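Long-range contacts in alkaline serine protease (Pseudoalteromonas sp., PDB 1Y9Z), which probably hydrolyses peptide bonds in proteins as a subtilisin-like serine protease from a cold-adapted Antarctic bacterium: residues V125-L130 with M370-V375; A188-T193 with N366-A371; A204-V209 with Y362-G367. All coordinates share one frame; numbering follows the deposited sequence.

Helix 368-385 ties the three contacts together, and Ser369, covalently sulfonylated by the bound phenylmethanesulfonyl group, lies in its first turn. Contact 1 seats the helix against a strand of the central sheet. Contact 2 packs a loop against its start, its centre about 11 Å from that of contact 1, and both contacts touch the ligand. They are bonded directly, since Ser129 OG lies 2.8 Å from Ser369 O. Contact 3, whose centre is about 14 Å from each of the others, pairs the strand leading toward the helix and shares Asn366 and Gly367 with contact 2. Met370 SD is 3.7 Å from Tyr365 CB. The example illustrates how segments distant in sequence converge around the segment that carries one nucleophile.

Contact 1: residues V125-L130 with M370-V375; sequences VVTMSL and MATPHV. With PMS (phenylmethanesulfonic acid), chain H.
Thr127 and Ser129 meet Thr372 and Pro373 where a strand of the parallel sheet of the subtilisin fold lies against the helix that carries the sulfonylated Ser369. The two axes are 8.5 Å apart and run nearly antiparallel, at 168°. Packing is closest around two hydroxyls. The side chains of Thr127 and Thr372 run alongside each other, pointing opposite ways, and bring Thr127 OG1 to 3.4 Å from Thr372 CG2; that methyl stands anti to its own backbone N and beside the carbonyl carbon. Ser129 OG rests against the helix where Thr372 meets Pro373, 3.5 Å from Thr372 CB and 3.6 Å from Pro373 CD. No hydrogen bond joins the two segments, yet these buried polar groups have partners close by: Thr127 OG1 pairs with Ser376 OG, and Thr372 OG1 with Thr368 O. Ser129 OG bonds to Ser369 O, the carbonyl that an N-H at position 373 would normally serve. Proline has none to offer, the helix kinks there, and the serine hydroxyl supplies the missing bond.

The contact is looser elsewhere. Met128 turns its side chain to the other side of the strand, toward Pro168, and its sulfur and methyl do not meet the helix segment. Beyond it the chain leaves the strand through an inverse gamma turn centred on Ser129, with a weak bond of 2.9 Å from Leu130 N to Met128 O. Past this turn the neighbour is the ligand rather than the helix: Ser129 O lies 3.2 Å from its ring atom C6, and Leu130 CB 3.7 Å from its C4.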
loop_
_atom_site.group_PDB
_atom_site.type_symbol
_atom_site.label_atom_id
_atom_site.label_comp_id
_atom_site.label_asym_id
_atom_site.label_seq_id
_atom_site.Cartn_x
_atom_site.Cartn_y
_atom_site.Cartn_z
ATOM N N VAL A 125 5.220 -17.865 -8.078
ATOM C CA VAL A 125 4.265 -17.092 -7.299
ATOM C C VAL A 125 3.463 -16.207 -8.244
ATOM O O VAL A 125 4.024 -15.576 -9.140
ATOM C CB VAL A 125 4.980 -16.172 -6.276
ATOM C CG1 VAL A 125 3.952 -15.366 -5.487
ATOM C CG2 VAL A 125 5.848 -17.000 -5.338
ATOM N N VAL A 126 2.148 -16.186 -8.060
ATOM C CA VAL A 126 1.279 -15.346 -8.872
ATOM C C VAL A 126 0.543 -14.441 -7.897
ATOM O O VAL A 126 -0.197 -14.916 -7.028
ATOM C CB VAL A 126 0.270 -16.180 -9.687
ATOM C CG1 VAL A 126 -0.670 -15.258 -10.448
ATOM C CG2 VAL A 126 1.019 -17.081 -10.667
ATOM N N THR A 127 0.765 -13.137 -8.028
ATOM C CA THR A 127 0.148 -12.172 -7.137
ATOM C C THR A 127 -0.932 -11.383 -7.877
ATOM O O THR A 127 -0.709 -10.853 -8.970
ATOM C CB THR A 127 1.240 -11.255 -6.519
ATOM O OG1 THR A 127 0.669 -10.445 -5.488
ATOM C CG2 THR A 127 1.881 -10.376 -7.582
ATOM N N MET A 128 -2.112 -11.325 -7.268
ATOM C CA MET A 128 -3.261 -10.673 -7.875
ATOM C C MET A 128 -3.939 -9.649 -6.974
ATOM O O MET A 128 -4.760 -9.995 -6.120
ATOM C CB MET A 128 -4.261 -11.755 -8.299
ATOM C CG MET A 128 -3.636 -12.785 -9.236
ATOM S SD MET A 128 -4.588 -14.300 -9.500
ATOM C CE MET A 128 -4.163 -15.226 -8.035
ATOM N N SER A 129 -3.582 -8.383 -7.164
ATOM C CA SER A 129 -4.177 -7.298 -6.394
ATOM C C SER A 129 -5.419 -6.869 -7.154
ATOM O O SER A 129 -5.510 -5.752 -7.663
ATOM C CB SER A 129 -3.195 -6.134 -6.261
ATOM O OG SER A 129 -2.163 -6.453 -5.346
ATOM N N LEU A 130 -6.373 -7.791 -7.228
ATOM C CA LEU A 130 -7.621 -7.575 -7.940
ATOM C C LEU A 130 -8.667 -8.529 -7.391
ATOM O O LEU A 130 -8.337 -9.503 -6.715
ATOM C CB LEU A 130 -7.408 -7.829 -9.438
ATOM C CG LEU A 130 -6.870 -9.206 -9.847
ATOM C CD1 LEU A 130 -8.020 -10.199 -9.961
ATOM C CD2 LEU A 130 -6.153 -9.101 -11.184
ATOM N N MET A 370 -2.491 -3.180 -1.812
ATOM C CA MET A 370 -1.163 -2.711 -1.413
ATOM C C MET A 370 -0.560 -3.703 -0.418
ATOM O O MET A 370 0.654 -3.901 -0.374
ATOM C CB MET A 370 -1.250 -1.321 -0.764
ATOM C CG MET A 370 -1.318 -0.144 -1.740
ATOM S SD MET A 370 -2.722 -0.138 -2.886
ATOM C CE MET A 370 -1.977 -0.881 -4.319
ATOM N N ALA A 371 -1.414 -4.323 0.391
ATOM C CA ALA A 371 -0.954 -5.305 1.366
ATOM C C ALA A 371 -0.509 -6.570 0.633
ATOM O O ALA A 371 0.489 -7.200 0.993
ATOM C CB ALA A 371 -2.081 -5.634 2.343
ATOM N N THR A 372 -1.252 -6.925 -0.411
ATOM C CA THR A 372 -0.970 -8.118 -1.194
ATOM C C THR A 372 0.482 -8.237 -1.681
ATOM O O THR A 372 1.116 -9.267 -1.461
ATOM C CB THR A 372 -1.965 -8.225 -2.373
ATOM O OG1 THR A 372 -3.292 -8.368 -1.843
ATOM C CG2 THR A 372 -1.659 -9.434 -3.245
ATOM N N PRO A 373 1.030 -7.199 -2.345
ATOM C CA PRO A 373 2.420 -7.305 -2.807
ATOM C C PRO A 373 3.437 -7.428 -1.672
ATOM O O PRO A 373 4.541 -7.939 -1.880
ATOM C CB PRO A 373 2.610 -6.041 -3.652
ATOM C CG PRO A 373 1.607 -5.083 -3.091
ATOM C CD PRO A 373 0.406 -5.968 -2.855
ATOM N N HIS A 374 3.086 -6.955 -0.479
ATOM C CA HIS A 374 4.003 -7.102 0.649
ATOM C C HIS A 374 4.064 -8.595 0.956
ATOM O O HIS A 374 5.134 -9.155 1.189
ATOM C CB HIS A 374 3.503 -6.361 1.897
ATOM C CG HIS A 374 3.761 -4.885 1.882
ATOM N ND1 HIS A 374 2.862 -3.976 1.369
ATOM C CD2 HIS A 374 4.811 -4.161 2.335
ATOM C CE1 HIS A 374 3.345 -2.754 1.510
ATOM N NE2 HIS A 374 4.527 -2.838 2.094
ATOM N N VAL A 375 2.901 -9.239 0.944
ATOM C CA VAL A 375 2.811 -10.665 1.232
ATOM C C VAL A 375 3.436 -11.536 0.145
ATOM O O VAL A 375 4.206 -12.448 0.447
ATOM C CB VAL A 375 1.331 -11.086 1.458
ATOM C CG1 VAL A 375 1.222 -12.597 1.606
ATOM C CG2 VAL A 375 0.790 -10.404 2.708
HETATM C C PMS H . -8.386 -3.145 -5.722
HETATM S S PMS H . -7.491 -4.311 -4.667
HETATM C C1 PMS H . -8.770 -3.724 -7.107
HETATM C C2 PMS H . -10.047 -4.379 -7.239
HETATM C C3 PMS H . -10.442 -4.928 -8.500
HETATM C C4 PMS H . -9.520 -4.797 -9.610
HETATM C C5 PMS H . -8.263 -4.155 -9.488
HETATM C C6 PMS H . -7.827 -3.592 -8.248
HETATM O O2S PMS H . -8.043 -5.639 -4.914
HETATM O O1S PMS H . -7.667 -3.949 -3.281
#

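Contact 2: residues A188-T193 with N366-A371; sequences AFSQYT and NGTSMA. With PMS (phenylmethanesulfonic acid), chain H.
Phe189 holds CG between its backbone N and carbonyl carbon (chi1 61°), which sends the ring toward the start of the helix, while Thr368 adopts a similar first torsion for OG1 (51°) that leaves CG2 anti to the carbonyl carbon and aimed at Ser190. The far end of the ring does the touching. Phe189 CZ reaches 3.4 Å from Gly367 N, which sits oblique to the ring, and CE2 lies 3.5 Å from Gly367 CA; CE1 also meets Asn366 CB. Alongside, Ser190 OG sits 3.3 Å from Thr368 CG2, its polar need met by the backbone N-H of Ala179.

Gly367 is the N-cap, and its O accepts a 2.9 Å bond from Met370 N. Its backbone angles would drive a CB into the carbonyl O of Asn366, and that CB would also crowd Met370 SD. An alanine in place of Phe189 takes the ring away from Gly367 N and CA, which would probably leave a gap beside the N-cap and let the cap shift.

Thr368 faces both ways. Its methyl packs on the loop while OG1, which receives the N-H of Gly158, lies 2.9 Å from the ligand's O1S. Ser369 OG is bonded covalently to the sulfur, at 1.6 Å. The Gly-Thr-Ser-Met-Ala run belongs to the signature sequence of subtilases around the nucleophilic serine, which sits in the first turn of its helix.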
loop_
_atom_site.group_PDB
_atom_site.type_symbol
_atom_site.label_atom_id
_atom_site.label_comp_id
_atom_site.label_asym_id
_atom_site.label_seq_id
_atom_site.Cartn_x
_atom_site.Cartn_y
_atom_site.Cartn_z
ATOM N N ALA A 188 -10.207 -0.072 8.101
ATOM C CA ALA A 188 -11.664 -0.046 8.064
ATOM C C ALA A 188 -12.272 -0.562 6.764
ATOM O O ALA A 188 -13.360 -1.142 6.769
ATOM C CB ALA A 188 -12.168 1.369 8.347
ATOM N N PHE A 189 -11.576 -0.358 5.651
ATOM C CA PHE A 189 -12.080 -0.792 4.351
ATOM C C PHE A 189 -11.800 -2.253 4.009
ATOM O O PHE A 189 -12.406 -2.802 3.091
ATOM C CB PHE A 189 -11.477 0.075 3.240
ATOM C CG PHE A 189 -9.971 0.003 3.164
ATOM C CD1 PHE A 189 -9.189 1.059 3.618
ATOM C CD2 PHE A 189 -9.333 -1.136 2.676
ATOM C CE1 PHE A 189 -7.795 0.980 3.589
ATOM C CE2 PHE A 189 -7.945 -1.226 2.645
ATOM C CZ PHE A 189 -7.176 -0.166 3.103
ATOM N N SER A 190 -10.874 -2.872 4.734
ATOM C CA SER A 190 -10.481 -4.248 4.451
ATOM C C SER A 190 -11.589 -5.259 4.722
ATOM O O SER A 190 -12.025 -5.428 5.858
ATOM C CB SER A 190 -9.227 -4.594 5.262
ATOM O OG SER A 190 -8.651 -5.811 4.835
ATOM N N GLN A 191 -12.042 -5.932 3.669
ATOM C CA GLN A 191 -13.105 -6.919 3.809
ATOM C C GLN A 191 -12.707 -8.023 4.781
ATOM O O GLN A 191 -11.584 -8.528 4.747
ATOM C CB GLN A 191 -13.468 -7.495 2.436
ATOM C CG GLN A 191 -14.326 -6.538 1.616
ATOM C CD GLN A 191 -14.450 -6.929 0.158
ATOM O OE1 GLN A 191 -14.854 -8.049 -0.173
ATOM N NE2 GLN A 191 -14.115 -6.002 -0.727
ATOM N N TYR A 192 -13.638 -8.382 5.659
ATOM C CA TYR A 192 -13.391 -9.414 6.656
ATOM C C TYR A 192 -14.199 -10.672 6.343
ATOM O O TYR A 192 -15.428 -10.631 6.254
ATOM C CB TYR A 192 -13.728 -8.883 8.059
ATOM C CG TYR A 192 -15.143 -8.365 8.217
ATOM C CD1 TYR A 192 -15.514 -7.102 7.739
ATOM C CD2 TYR A 192 -16.119 -9.147 8.831
ATOM C CE1 TYR A 192 -16.827 -6.638 7.875
ATOM C CE2 TYR A 192 -17.425 -8.695 8.968
ATOM C CZ TYR A 192 -17.775 -7.444 8.491
ATOM O OH TYR A 192 -19.075 -7.016 8.640
ATOM N N THR A 193 -13.503 -11.792 6.175
ATOM C CA THR A 193 -14.156 -13.056 5.847
ATOM C C THR A 193 -13.429 -14.210 6.515
ATOM O O THR A 193 -12.338 -14.032 7.062
ATOM C CB THR A 193 -14.117 -13.337 4.331
ATOM O OG1 THR A 193 -12.795 -13.765 3.973
ATOM C CG2 THR A 193 -14.475 -12.087 3.530
ATOM N N ASN A 366 -3.833 3.412 -0.591
ATOM C CA ASN A 366 -4.455 2.614 0.471
ATOM C C ASN A 366 -5.122 1.427 -0.212
ATOM O O ASN A 366 -5.634 1.562 -1.323
ATOM C CB ASN A 366 -5.589 3.364 1.174
ATOM C CG ASN A 366 -5.163 4.668 1.793
ATOM O OD1 ASN A 366 -5.993 5.557 1.985
ATOM N ND2 ASN A 366 -3.888 4.793 2.128
ATOM N N GLY A 367 -5.144 0.277 0.452
ATOM C CA GLY A 367 -5.829 -0.860 -0.134
ATOM C C GLY A 367 -5.290 -2.234 0.179
ATOM O O GLY A 367 -4.117 -2.396 0.516
ATOM N N THR A 368 -6.162 -3.237 0.089
ATOM C CA THR A 368 -5.733 -4.607 0.310
ATOM C C THR A 368 -4.828 -4.958 -0.872
ATOM O O THR A 368 -4.033 -5.890 -0.798
ATOM C CB THR A 368 -6.931 -5.595 0.377
ATOM O OG1 THR A 368 -7.790 -5.410 -0.754
ATOM C CG2 THR A 368 -7.717 -5.380 1.657
ATOM N N SER A 369 -4.947 -4.185 -1.954
ATOM C CA SER A 369 -4.128 -4.385 -3.148
ATOM C C SER A 369 -2.691 -3.959 -2.877
ATOM O O SER A 369 -1.791 -4.314 -3.633
ATOM C CB SER A 369 -4.937 -3.707 -4.203
ATOM O OG SER A 369 -5.933 -4.281 -4.886
ATOM N N MET A 370 -2.491 -3.180 -1.812
ATOM C CA MET A 370 -1.163 -2.711 -1.413
ATOM C C MET A 370 -0.560 -3.703 -0.418
ATOM O O MET A 370 0.654 -3.901 -0.374
ATOM C CB MET A 370 -1.250 -1.321 -0.764
ATOM C CG MET A 370 -1.318 -0.144 -1.740
ATOM S SD MET A 370 -2.722 -0.138 -2.886
ATOM C CE MET A 370 -1.977 -0.881 -4.319
ATOM N N ALA A 371 -1.414 -4.323 0.391
ATOM C CA ALA A 371 -0.954 -5.305 1.366
ATOM C C ALA A 371 -0.509 -6.570 0.633
ATOM O O ALA A 371 0.489 -7.200 0.993
ATOM C CB ALA A 371 -2.081 -5.634 2.343
HETATM C C PMS H . -8.386 -3.145 -5.722
HETATM S S PMS H . -7.491 -4.311 -4.667
HETATM C C1 PMS H . -8.770 -3.724 -7.107
HETATM C C2 PMS H . -10.047 -4.379 -7.239
HETATM C C3 PMS H . -10.442 -4.928 -8.500
HETATM C C4 PMS H . -9.520 -4.797 -9.610
HETATM C C5 PMS H . -8.263 -4.155 -9.488
HETATM C C6 PMS H . -7.827 -3.592 -8.248
HETATM O O2S PMS H . -8.043 -5.639 -4.914
HETATM O O1S PMS H . -7.667 -3.949 -3.281
#

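Contact 3: residues A204-V209 with Y362-G367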
loop_
_atom_site.group_PDB
_atom_site.type_symbol
_atom_site.label_atom_id
_atom_site.label_comp_id
_atom_site.label_asym_id
_atom_site.label_seq_id
_atom_site.Cartn_x
_atom_site.Cartn_y
_atom_site.Cartn_z
ATOM N N ALA A 204 -1.755 4.003 3.702
ATOM C CA ALA A 204 -0.674 4.966 3.493
ATOM C C ALA A 204 0.602 4.256 3.054
ATOM O O ALA A 204 1.633 4.327 3.729
ATOM C CB ALA A 204 -0.422 5.761 4.778
ATOM N N ILE A 205 0.522 3.571 1.916
ATOM C CA ILE A 205 1.658 2.839 1.372
ATOM C C ILE A 205 2.314 3.625 0.236
ATOM O O ILE A 205 1.718 3.823 -0.823
ATOM C CB ILE A 205 1.221 1.449 0.835
ATOM C CG1 ILE A 205 0.516 0.654 1.946
ATOM C CG2 ILE A 205 2.427 0.689 0.301
ATOM C CD1 ILE A 205 1.316 0.515 3.233
ATOM N N LEU A 206 3.541 4.077 0.471
ATOM C CA LEU A 206 4.283 4.830 -0.530
ATOM C C LEU A 206 4.968 3.876 -1.499
ATOM O O LEU A 206 5.617 2.915 -1.083
ATOM C CB LEU A 206 5.340 5.704 0.148
ATOM C CG LEU A 206 6.270 6.503 -0.771
ATOM C CD1 LEU A 206 5.466 7.548 -1.536
ATOM C CD2 LEU A 206 7.359 7.167 0.065
ATOM N N SER A 207 4.818 4.131 -2.794
ATOM C CA SER A 207 5.462 3.297 -3.796
ATOM C C SER A 207 5.577 4.040 -5.118
ATOM O O SER A 207 5.167 5.196 -5.239
ATOM C CB SER A 207 4.685 1.989 -4.007
ATOM O OG SER A 207 5.418 1.085 -4.824
ATOM N N THR A 208 6.153 3.360 -6.099
ATOM C CA THR A 208 6.333 3.892 -7.441
ATOM C C THR A 208 5.005 3.978 -8.190
ATOM O O THR A 208 4.120 3.143 -8.005
ATOM C CB THR A 208 7.246 2.967 -8.259
ATOM O OG1 THR A 208 6.766 1.621 -8.139
ATOM C CG2 THR A 208 8.678 3.024 -7.753
ATOM N N VAL A 209 4.862 5.006 -9.017
ATOM C CA VAL A 209 3.681 5.141 -9.863
ATOM C C VAL A 209 4.183 5.607 -11.222
ATOM O O VAL A 209 5.325 6.051 -11.346
ATOM C CB VAL A 209 2.647 6.164 -9.324
ATOM C CG1 VAL A 209 2.071 5.677 -7.998
ATOM C CG2 VAL A 209 3.279 7.537 -9.185
ATOM N N TYR A 362 6.113 8.977 -7.366
ATOM C CA TYR A 362 5.766 8.102 -6.249
ATOM C C TYR A 362 4.477 8.633 -5.649
ATOM O O TYR A 362 4.119 9.791 -5.866
ATOM C CB TYR A 362 6.870 8.132 -5.189
ATOM C CG TYR A 362 8.227 7.771 -5.741
ATOM C CD1 TYR A 362 8.653 6.445 -5.788
ATOM C CD2 TYR A 362 9.055 8.751 -6.284
ATOM C CE1 TYR A 362 9.870 6.103 -6.371
ATOM C CE2 TYR A 362 10.268 8.422 -6.871
ATOM C CZ TYR A 362 10.669 7.097 -6.913
ATOM O OH TYR A 362 11.860 6.766 -7.514
ATOM N N GLU A 363 3.773 7.796 -4.896
ATOM C CA GLU A 363 2.536 8.237 -4.276
ATOM C C GLU A 363 2.070 7.273 -3.201
ATOM O O GLU A 363 2.398 6.084 -3.230
ATOM C CB GLU A 363 1.432 8.388 -5.331
ATOM C CG GLU A 363 0.199 9.125 -4.819
ATOM C CD GLU A 363 -0.814 9.434 -5.907
ATOM O OE1 GLU A 363 -1.804 10.130 -5.601
ATOM O OE2 GLU A 363 -0.626 8.987 -7.057
ATOM N N TYR A 364 1.313 7.806 -2.249
ATOM C CA TYR A 364 0.743 7.005 -1.177
ATOM C C TYR A 364 -0.605 6.462 -1.643
ATOM O O TYR A 364 -1.439 7.215 -2.154
ATOM C CB TYR A 364 0.517 7.850 0.079
ATOM C CG TYR A 364 1.749 8.058 0.926
ATOM C CD1 TYR A 364 2.614 9.131 0.697
ATOM C CD2 TYR A 364 2.060 7.167 1.949
ATOM C CE1 TYR A 364 3.761 9.307 1.473
ATOM C CE2 TYR A 364 3.197 7.330 2.723
ATOM C CZ TYR A 364 4.044 8.399 2.484
ATOM O OH TYR A 364 5.175 8.534 3.257
ATOM N N TYR A 365 -0.796 5.156 -1.478
ATOM C CA TYR A 365 -2.043 4.474 -1.831
ATOM C C TYR A 365 -2.532 3.695 -0.615
ATOM O O TYR A 365 -1.743 3.336 0.258
ATOM C CB TYR A 365 -1.837 3.434 -2.937
ATOM C CG TYR A 365 -1.797 3.902 -4.374
ATOM C CD1 TYR A 365 -1.952 2.974 -5.403
ATOM C CD2 TYR A 365 -1.568 5.236 -4.719
ATOM C CE1 TYR A 365 -1.878 3.347 -6.735
ATOM C CE2 TYR A 365 -1.494 5.626 -6.067
ATOM C CZ TYR A 365 -1.648 4.669 -7.064
ATOM O OH TYR A 365 -1.560 5.008 -8.393
ATOM N N ASN A 366 -3.833 3.412 -0.591
ATOM C CA ASN A 366 -4.455 2.614 0.471
ATOM C C ASN A 366 -5.122 1.427 -0.212
ATOM O O ASN A 366 -5.634 1.562 -1.323
ATOM C CB ASN A 366 -5.589 3.364 1.174
ATOM C CG ASN A 366 -5.163 4.668 1.793
ATOM O OD1 ASN A 366 -5.993 5.557 1.985
ATOM N ND2 ASN A 366 -3.888 4.793 2.128
ATOM N N GLY A 367 -5.144 0.277 0.452
ATOM C CA GLY A 367 -5.829 -0.860 -0.134
ATOM C C GLY A 367 -5.290 -2.234 0.179
ATOM O O GLY A 367 -4.117 -2.396 0.516
#
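A two-stranded antiparallel ribbon joins Ala204-Val209 to Tyr362-Gly367, the second strand leading through Asn366 and the N-cap Gly367 into helix 368-385. The long run of chain between the strands holds every strand of a separate sheet, consistent with an inserted beta-barrel domain that leaves and rejoins the subtilisin-like domain here. The local axes run at 145°. Ile205 and Tyr365 make one hydrogen-bonded pair, Ser207 and Glu363 the other. Ile205 N to Tyr365 O is short and straight, at 2.8 Å and 168°; the return bond, from Tyr365 N to Ile205 O, meets its oxygen from above the carbonyl plane.

Between them, Leu206 and Tyr364 form a non-hydrogen-bonded pair whose side chains share one face. Leu206 CB stands over the tyrosine ring in a CH-pi contact, 3.8 Å from its centroid and 16° off the normal, while Ala204 O comes to the rim, 3.4 Å from Tyr364 CD2. At the far end, Tyr362 lays its ring beside the other strand, with CE1 3.6 Å from Thr208 CG2, and meets His37 edge-to-face.

Ile205, Ser207, Glu363 and Tyr365 occupy the face opposite Leu206. Tyr365 stacks on His68 of helix 65-74, and its OH lies 3.7 Å from Val209 CG1. Ser207 OG bonds to the backbone O of His68, and Thr208 OG1 to that of Thr67, so polar bonds as well as ring stacking attach the ribbon to that helix.

Glu363 O is gripped twice, by Ser207 N at 3.1 Å, tilted from the carbonyl plane, and by His68 NE2. The same NE2 reaches Ile205 O weakly, between two oxygens 3.4 Å apart that cannot bond each other. Backbone oxygens only accept, which implies that NE2 carries a proton.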